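Local atomic coordinates of uncharacterized protein ABO_0056 (Alcanivorax borkumensis, PDB entry 3H35), a protein that is of unknown function but belongs to the abortive infection alpha (Abi_alpha, DUF4393) family, placed among helix-turn-helix proteins. Residues Leu73-Gly79 against Lys154-Glu160; Leu65-Phe71 against Glu160-Ile164. The contacts are given in a common frame with arbitrary orientation. Residue numbers count along the deposited sequence, not the author numbering.

Overall arrangement
From the N terminus, helix 56-65 runs into the loop that opens contact 2, and this loop leads straight into strand 71-77, which carries contact 1. The chain then passes through strand 87-91, strand 119-123 and several helices before it returns as strand 156-164, which first completes contact 1 and then contact 2. Contact 1 therefore closes the inner loop and contact 2 the outer one, as expected when two neighbouring strands run antiparallel. Glu-160 belongs to both contacts, and Leu-73 CB lies 4.0 Å from Leu-162 N across their junction. Together they tie the two central strands of the sheet to each other and to the end of helix 56-65.

Contact 1: Leu73-Gly79 against Lys154-Glu160; sequences LLTLYSG and KLSIRRE
Strands 73-77 and 156-160 run antiparallel, with short axes 4.6 Å apart at closest approach and 149° between their directions. The register pairs Leu-73 with Glu-160, Thr-75 with Arg-158 and Tyr-77 with Ser-156 as hydrogen-bonded pairs; Leu-74 with Arg-159 and Leu-76 with Ile-157 are non-hydrogen-bonded. Backbone bonds are reciprocal: Leu-73 N to Glu-160 O 2.9 Å and Glu-160 N to Leu-73 O 2.8 Å, Thr-75 N to Arg-158 O 2.9 Å and Arg-158 N to Thr-75 O 2.8 Å, Tyr-77 N to Ser-156 O and Ser-156 N to Tyr-77 O both 2.9 Å. The backbones of Leu-74 and Leu-76 bond to strand 87-91, and strand 156-164 pairs further along with 119-123, so 71-77 and 156-164 are the two inner strands of a four-stranded antiparallel sheet. On the face of Thr-75 and Tyr-77, the Glu-160 carboxylate (chi1 m, chi2 t) collects several donors: OE1 accepts a very short bond from Thr-75 OG1 (2.5 Å), while OE2 accepts from Tyr-77 OH (2.7 Å) and forms a salt bridge with Arg-158 NH2 (2.7 Å). Arg-90 adds a salt bridge to OE1, and Arg-158 NH1 is salt-bridged to Asp-123. On the face of Leu-74, Leu-76 and Ile-157, under helix 139-151, cross-strand contacts are largely apolar, Leu-76 CD2 meeting Ile-157 CG1 at 3.6 Å and Leu-74 CD2 meeting Ile-157 CG2 at 4.0 Å, while Arg-159, on the same face, is salt-bridged to Glu-136 of helix 129-137. Ser-156 OG (chi1 p) donates to Gly-79 O at 2.6 Å, and a water bridges Ser-78 O (2.8 Å) and Lys-154 N (3.0 Å).

Contact 2: Leu65-Phe71 against Glu160-Ile164; sequences LSDGSAF and ETLRI
A water bridges the two backbones where the segments splay apart: water 2 donates to Leu-65 O (2.7 Å) and Ser-69 O (2.8 Å) and accepts from Ile-164 N (3.0 Å). Strand 160-164 is extended, whereas residues 65-71 leave a helix end, turn and only then become strand. A type I turn spans Leu-65 to Gly-68, closed by Gly-68 N to Leu-65 O at 3.0 Å; Gly-68 has positive phi (94/-4), where a CB would crowd the preceding carbonyl. Asp-67 (chi1 p) forms an Asx turn, OD1 accepting from Ser-69 N at 2.9 Å and from Ser-69 OG at 2.5 Å. Phe-71 and Leu-162 are an antiparallel hydrogen-bonded pair, CA atoms 5.1 Å apart, with Phe-71 N to Leu-162 O 3.1 Å and Leu-162 N to Phe-71 O 2.8 Å. Leu-65 points toward the strand, its CB 4.1 Å from Ile-164 CB and its CD2 4.1 Å from Leu-162 CG; Leu-162 (chi1 t, chi2 p) also packs on helix 106-115. Ala-70 CB touches Thr-161 CG2 at 3.5 Å and lies over one face of the Arg-163 guanidinium, 3.5 Å from Arg-163 NH1. Water 3 links that NH1 (3.2 Å) to Gly-68 O (2.8 Å), while Arg-163 NE bonds to Ser-122 on strand 119-123. The connection is thus a type I turn overlapped by an Asx turn, which joins helix 56-65 to 71-77, an inner strand of the antiparallel sheet, paired with 156-164 from its first residue, Phe-71.

Contact 1: Leu73-Gly79 against Lys154-Glu160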
loop_
_atom_site.group_PDB
_atom_site.type_symbol
_atom_site.label_atom_id
_atom_site.label_comp_id
_atom_site.label_asym_id
_atom_site.label_seq_id
_atom_site.Cartn_x
_atom_site.Cartn_y
_atom_site.Cartn_z
ATOM N N LEU A 73 -14.303 -12.642 4.414
ATOM C CA LEU A 73 -13.424 -12.041 3.443
ATOM C C LEU A 73 -12.958 -13.098 2.483
ATOM O O LEU A 73 -12.494 -14.153 2.885
ATOM C CB LEU A 73 -12.194 -11.458 4.179
ATOM C CG LEU A 73 -11.225 -10.568 3.396
ATOM C CD1 LEU A 73 -11.972 -9.331 2.848
ATOM C CD2 LEU A 73 -10.056 -10.171 4.299
ATOM N N LEU A 74 -13.102 -12.844 1.206
ATOM C CA LEU A 74 -12.482 -13.712 0.203
ATOM C C LEU A 74 -11.285 -12.973 -0.340
ATOM O O LEU A 74 -11.381 -11.801 -0.716
ATOM C CB LEU A 74 -13.446 -14.020 -0.959
ATOM C CG LEU A 74 -14.769 -14.740 -0.691
ATOM C CD1 LEU A 74 -15.498 -14.942 -2.057
ATOM C CD2 LEU A 74 -14.531 -16.049 0.040
ATOM N N THR A 75 -10.147 -13.636 -0.346
ATOM C CA THR A 75 -8.938 -13.050 -0.865
ATOM C C THR A 75 -8.455 -13.867 -2.059
ATOM O O THR A 75 -8.366 -15.084 -1.989
ATOM C CB THR A 75 -7.875 -12.999 0.252
ATOM O OG1 THR A 75 -8.378 -12.251 1.392
ATOM C CG2 THR A 75 -6.601 -12.402 -0.275
ATOM N N LEU A 76 -8.183 -13.189 -3.162
ATOM C CA LEU A 76 -7.599 -13.799 -4.327
ATOM C C LEU A 76 -6.116 -13.566 -4.269
ATOM O O LEU A 76 -5.629 -12.419 -4.222
ATOM C CB LEU A 76 -8.192 -13.232 -5.611
ATOM C CG LEU A 76 -9.670 -13.522 -5.841
ATOM C CD1 LEU A 76 -10.173 -12.824 -7.138
ATOM C CD2 LEU A 76 -9.955 -15.033 -5.874
ATOM N N TYR A 77 -5.410 -14.696 -4.249
ATOM C CA TYR A 77 -3.977 -14.772 -4.230
ATOM C C TYR A 77 -3.449 -15.232 -5.565
ATOM O O TYR A 77 -4.003 -16.137 -6.189
ATOM C CB TYR A 77 -3.527 -15.804 -3.209
ATOM C CG TYR A 77 -3.584 -15.333 -1.803
ATOM C CD1 TYR A 77 -2.517 -14.678 -1.227
ATOM C CD2 TYR A 77 -4.711 -15.531 -1.042
ATOM C CE1 TYR A 77 -2.573 -14.229 0.121
ATOM C CE2 TYR A 77 -4.782 -15.101 0.295
ATOM C CZ TYR A 77 -3.712 -14.447 0.857
ATOM O OH TYR A 77 -3.806 -14.019 2.148
ATOM N N SER A 78 -2.297 -14.688 -5.931
ATOM C CA SER A 78 -1.724 -14.907 -7.234
ATOM C C SER A 78 -1.336 -16.342 -7.466
ATOM O O SER A 78 -1.335 -16.794 -8.590
ATOM C CB SER A 78 -0.491 -14.024 -7.422
ATOM O OG SER A 78 0.493 -14.326 -6.458
ATOM N N GLY A 79 -1.008 -17.050 -6.402
ATOM C CA GLY A 79 -0.621 -18.445 -6.498
ATOM C C GLY A 79 -1.646 -19.357 -5.837
ATOM O O GLY A 79 -2.645 -18.896 -5.272
ATOM N N LYS A 154 -2.811 -19.937 -11.642
ATOM C CA LYS A 154 -2.858 -20.622 -10.349
ATOM C C LYS A 154 -3.642 -19.852 -9.247
ATOM O O LYS A 154 -3.770 -20.333 -8.105
ATOM C CB LYS A 154 -1.421 -20.936 -9.901
ATOM C CG LYS A 154 -0.831 -22.026 -10.800
ATOM C CD LYS A 154 0.668 -22.065 -10.879
ATOM C CE LYS A 154 1.089 -22.988 -12.047
ATOM N NZ LYS A 154 2.514 -22.678 -12.481
ATOM N N LEU A 155 -4.190 -18.693 -9.614
ATOM C CA LEU A 155 -4.977 -17.837 -8.705
ATOM C C LEU A 155 -5.846 -18.684 -7.792
ATOM O O LEU A 155 -6.547 -19.585 -8.251
ATOM C CB LEU A 155 -5.924 -16.943 -9.518
ATOM C CG LEU A 155 -6.592 -15.770 -8.839
ATOM C CD1 LEU A 155 -5.563 -14.653 -8.585
ATOM C CD2 LEU A 155 -7.759 -15.238 -9.691
ATOM N N SER A 156 -5.839 -18.375 -6.511
ATOM C CA SER A 156 -6.707 -19.101 -5.591
ATOM C C SER A 156 -7.509 -18.184 -4.691
ATOM O O SER A 156 -7.041 -17.080 -4.289
ATOM C CB SER A 156 -5.891 -20.087 -4.728
ATOM O OG SER A 156 -4.865 -19.406 -4.045
ATOM N N ILE A 157 -8.688 -18.675 -4.336
ATOM C CA ILE A 157 -9.520 -18.043 -3.320
ATOM C C ILE A 157 -9.081 -18.563 -1.993
ATOM O O ILE A 157 -8.944 -19.765 -1.807
ATOM C CB ILE A 157 -10.987 -18.431 -3.414
ATOM C CG1 ILE A 157 -11.547 -18.069 -4.794
ATOM C CG2 ILE A 157 -11.784 -17.716 -2.285
ATOM C CD1 ILE A 157 -13.013 -18.400 -5.011
ATOM N N ARG A 158 -8.898 -17.656 -1.052
ATOM C CA ARG A 158 -8.724 -18.038 0.318
ATOM C C ARG A 158 -9.753 -17.352 1.171
ATOM O O ARG A 158 -9.902 -16.131 1.100
ATOM C CB ARG A 158 -7.331 -17.689 0.819
ATOM C CG ARG A 158 -7.064 -18.255 2.185
ATOM C CD ARG A 158 -5.578 -18.110 2.564
ATOM N NE ARG A 158 -5.245 -18.818 3.807
ATOM C CZ ARG A 158 -5.127 -18.247 5.011
ATOM N NH1 ARG A 158 -4.811 -18.988 6.073
ATOM N NH2 ARG A 158 -5.308 -16.946 5.173
ATOM N N ARG A 159 -10.450 -18.149 1.974
ATOM C CA ARG A 159 -11.415 -17.653 2.913
ATOM C C ARG A 159 -10.707 -17.117 4.154
ATOM O O ARG A 159 -9.965 -17.810 4.826
ATOM C CB ARG A 159 -12.418 -18.724 3.300
ATOM C CG ARG A 159 -13.342 -19.166 2.161
ATOM C CD ARG A 159 -14.101 -20.400 2.582
ATOM N NE ARG A 159 -15.211 -20.700 1.696
ATOM C CZ ARG A 159 -16.119 -21.628 1.942
ATOM N NH1 ARG A 159 -16.054 -22.362 3.055
ATOM N NH2 ARG A 159 -17.110 -21.802 1.093
ATOM N N GLU A 160 -10.966 -15.848 4.437
ATOM C CA GLU A 160 -10.342 -15.160 5.543
ATOM C C GLU A 160 -11.410 -14.367 6.329
ATOM O O GLU A 160 -12.612 -14.419 6.026
ATOM C CB GLU A 160 -9.221 -14.269 4.996
ATOM C CG GLU A 160 -8.108 -15.074 4.278
ATOM C CD GLU A 160 -6.964 -14.221 3.760
ATOM O OE1 GLU A 160 -7.169 -13.029 3.434
ATOM O OE2 GLU A 160 -5.844 -14.755 3.674
HETATM O O HOH W 1 -0.773 -17.862 -11.143
#

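Contact 2: Leu65-Phe71 against Glu160-Ile164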
loop_
_atom_site.group_PDB
_atom_site.type_symbol
_atom_site.label_atom_id
_atom_site.label_comp_id
_atom_site.label_asym_id
_atom_site.label_seq_id
_atom_site.Cartn_x
_atom_site.Cartn_y
_atom_site.Cartn_z
ATOM N N LEU A 65 -16.776 -2.236 11.620
ATOM C CA LEU A 65 -15.682 -2.991 12.213
ATOM C C LEU A 65 -15.222 -2.500 13.588
ATOM O O LEU A 65 -14.492 -3.214 14.299
ATOM C CB LEU A 65 -14.487 -2.989 11.261
ATOM C CG LEU A 65 -14.726 -3.756 9.970
ATOM C CD1 LEU A 65 -13.670 -3.276 8.945
ATOM C CD2 LEU A 65 -14.723 -5.296 10.206
ATOM N N SER A 66 -15.644 -1.295 13.961
ATOM C CA SER A 66 -15.023 -0.631 15.107
ATOM C C SER A 66 -15.308 -1.288 16.450
ATOM O O SER A 66 -14.558 -1.071 17.374
ATOM C CB SER A 66 -15.428 0.856 15.183
ATOM O OG SER A 66 -16.838 1.014 15.344
ATOM N N ASP A 67 -16.394 -2.045 16.590
ATOM C CA ASP A 67 -16.689 -2.707 17.868
ATOM C C ASP A 67 -16.080 -4.123 17.925
ATOM O O ASP A 67 -16.430 -4.922 18.814
ATOM C CB ASP A 67 -18.216 -2.810 18.068
ATOM C CG ASP A 67 -18.881 -3.667 16.997
ATOM O OD1 ASP A 67 -18.182 -4.186 16.066
ATOM O OD2 ASP A 67 -20.115 -3.806 17.055
ATOM N N GLY A 68 -15.204 -4.457 16.978
ATOM C CA GLY A 68 -14.589 -5.772 16.955
ATOM C C GLY A 68 -15.302 -6.793 16.069
ATOM O O GLY A 68 -14.816 -7.888 15.906
ATOM N N SER A 69 -16.434 -6.443 15.470
ATOM C CA SER A 69 -17.136 -7.373 14.593
ATOM C C SER A 69 -16.264 -7.863 13.440
ATOM O O SER A 69 -15.476 -7.094 12.887
ATOM C CB SER A 69 -18.378 -6.715 14.024
ATOM O OG SER A 69 -19.224 -6.280 15.064
ATOM N N ALA A 70 -16.386 -9.153 13.129
ATOM C CA ALA A 70 -15.591 -9.815 12.122
ATOM C C ALA A 70 -16.501 -10.187 10.942
ATOM O O ALA A 70 -17.642 -10.615 11.154
ATOM C CB ALA A 70 -14.901 -11.057 12.721
ATOM N N PHE A 71 -16.022 -9.984 9.708
ATOM C CA PHE A 71 -16.812 -10.351 8.526
ATOM C C PHE A 71 -16.088 -11.324 7.615
ATOM O O PHE A 71 -14.868 -11.453 7.705
ATOM C CB PHE A 71 -17.232 -9.087 7.760
ATOM C CG PHE A 71 -18.157 -8.204 8.546
ATOM C CD1 PHE A 71 -19.525 -8.429 8.530
ATOM C CD2 PHE A 71 -17.651 -7.173 9.343
ATOM C CE1 PHE A 71 -20.395 -7.614 9.275
ATOM C CE2 PHE A 71 -18.507 -6.363 10.113
ATOM C CZ PHE A 71 -19.880 -6.584 10.075
ATOM N N GLU A 160 -10.966 -15.848 4.437
ATOM C CA GLU A 160 -10.342 -15.160 5.543
ATOM C C GLU A 160 -11.410 -14.367 6.329
ATOM O O GLU A 160 -12.612 -14.419 6.026
ATOM C CB GLU A 160 -9.221 -14.269 4.996
ATOM C CG GLU A 160 -8.108 -15.074 4.278
ATOM C CD GLU A 160 -6.964 -14.221 3.760
ATOM O OE1 GLU A 160 -7.169 -13.029 3.434
ATOM O OE2 GLU A 160 -5.844 -14.755 3.674
ATOM N N THR A 161 -10.957 -13.666 7.356
ATOM C CA THR A 161 -11.818 -12.888 8.204
ATOM C C THR A 161 -11.347 -11.429 8.284
ATOM O O THR A 161 -10.171 -11.165 8.543
ATOM C CB THR A 161 -11.847 -13.511 9.594
ATOM O OG1 THR A 161 -12.204 -14.906 9.472
ATOM C CG2 THR A 161 -12.850 -12.765 10.482
ATOM N N LEU A 162 -12.258 -10.495 8.041
ATOM C CA LEU A 162 -11.937 -9.067 8.027
ATOM C C LEU A 162 -12.161 -8.529 9.402
ATOM O O LEU A 162 -13.212 -8.762 9.971
ATOM C CB LEU A 162 -12.858 -8.328 7.054
ATOM C CG LEU A 162 -12.746 -6.809 6.909
ATOM C CD1 LEU A 162 -11.369 -6.446 6.280
ATOM C CD2 LEU A 162 -13.940 -6.297 6.054
ATOM N N ARG A 163 -11.188 -7.783 9.923
ATOM C CA ARG A 163 -11.311 -7.079 11.201
ATOM C C ARG A 163 -10.622 -5.732 11.159
ATOM O O ARG A 163 -9.745 -5.539 10.357
ATOM C CB ARG A 163 -10.602 -7.825 12.310
ATOM C CG ARG A 163 -11.025 -9.216 12.480
ATOM C CD ARG A 163 -10.008 -9.892 13.373
ATOM N NE ARG A 163 -10.273 -11.300 13.260
ATOM C CZ ARG A 163 -11.244 -11.926 13.899
ATOM N NH1 ARG A 163 -12.020 -11.276 14.747
ATOM N NH2 ARG A 163 -11.419 -13.203 13.677
ATOM N N ILE A 164 -10.964 -4.863 12.109
ATOM C CA ILE A 164 -10.248 -3.617 12.327
ATOM C C ILE A 164 -8.830 -3.918 12.810
ATOM O O ILE A 164 -8.619 -4.870 13.547
ATOM C CB ILE A 164 -10.997 -2.694 13.344
ATOM C CG1 ILE A 164 -10.490 -1.254 13.223
ATOM C CG2 ILE A 164 -10.818 -3.170 14.818
ATOM C CD1 ILE A 164 -11.475 -0.251 13.787
HETATM O O HOH W 2 -13.309 -5.627 13.778
HETATM O O HOH W 3 -12.030 -8.171 15.688
#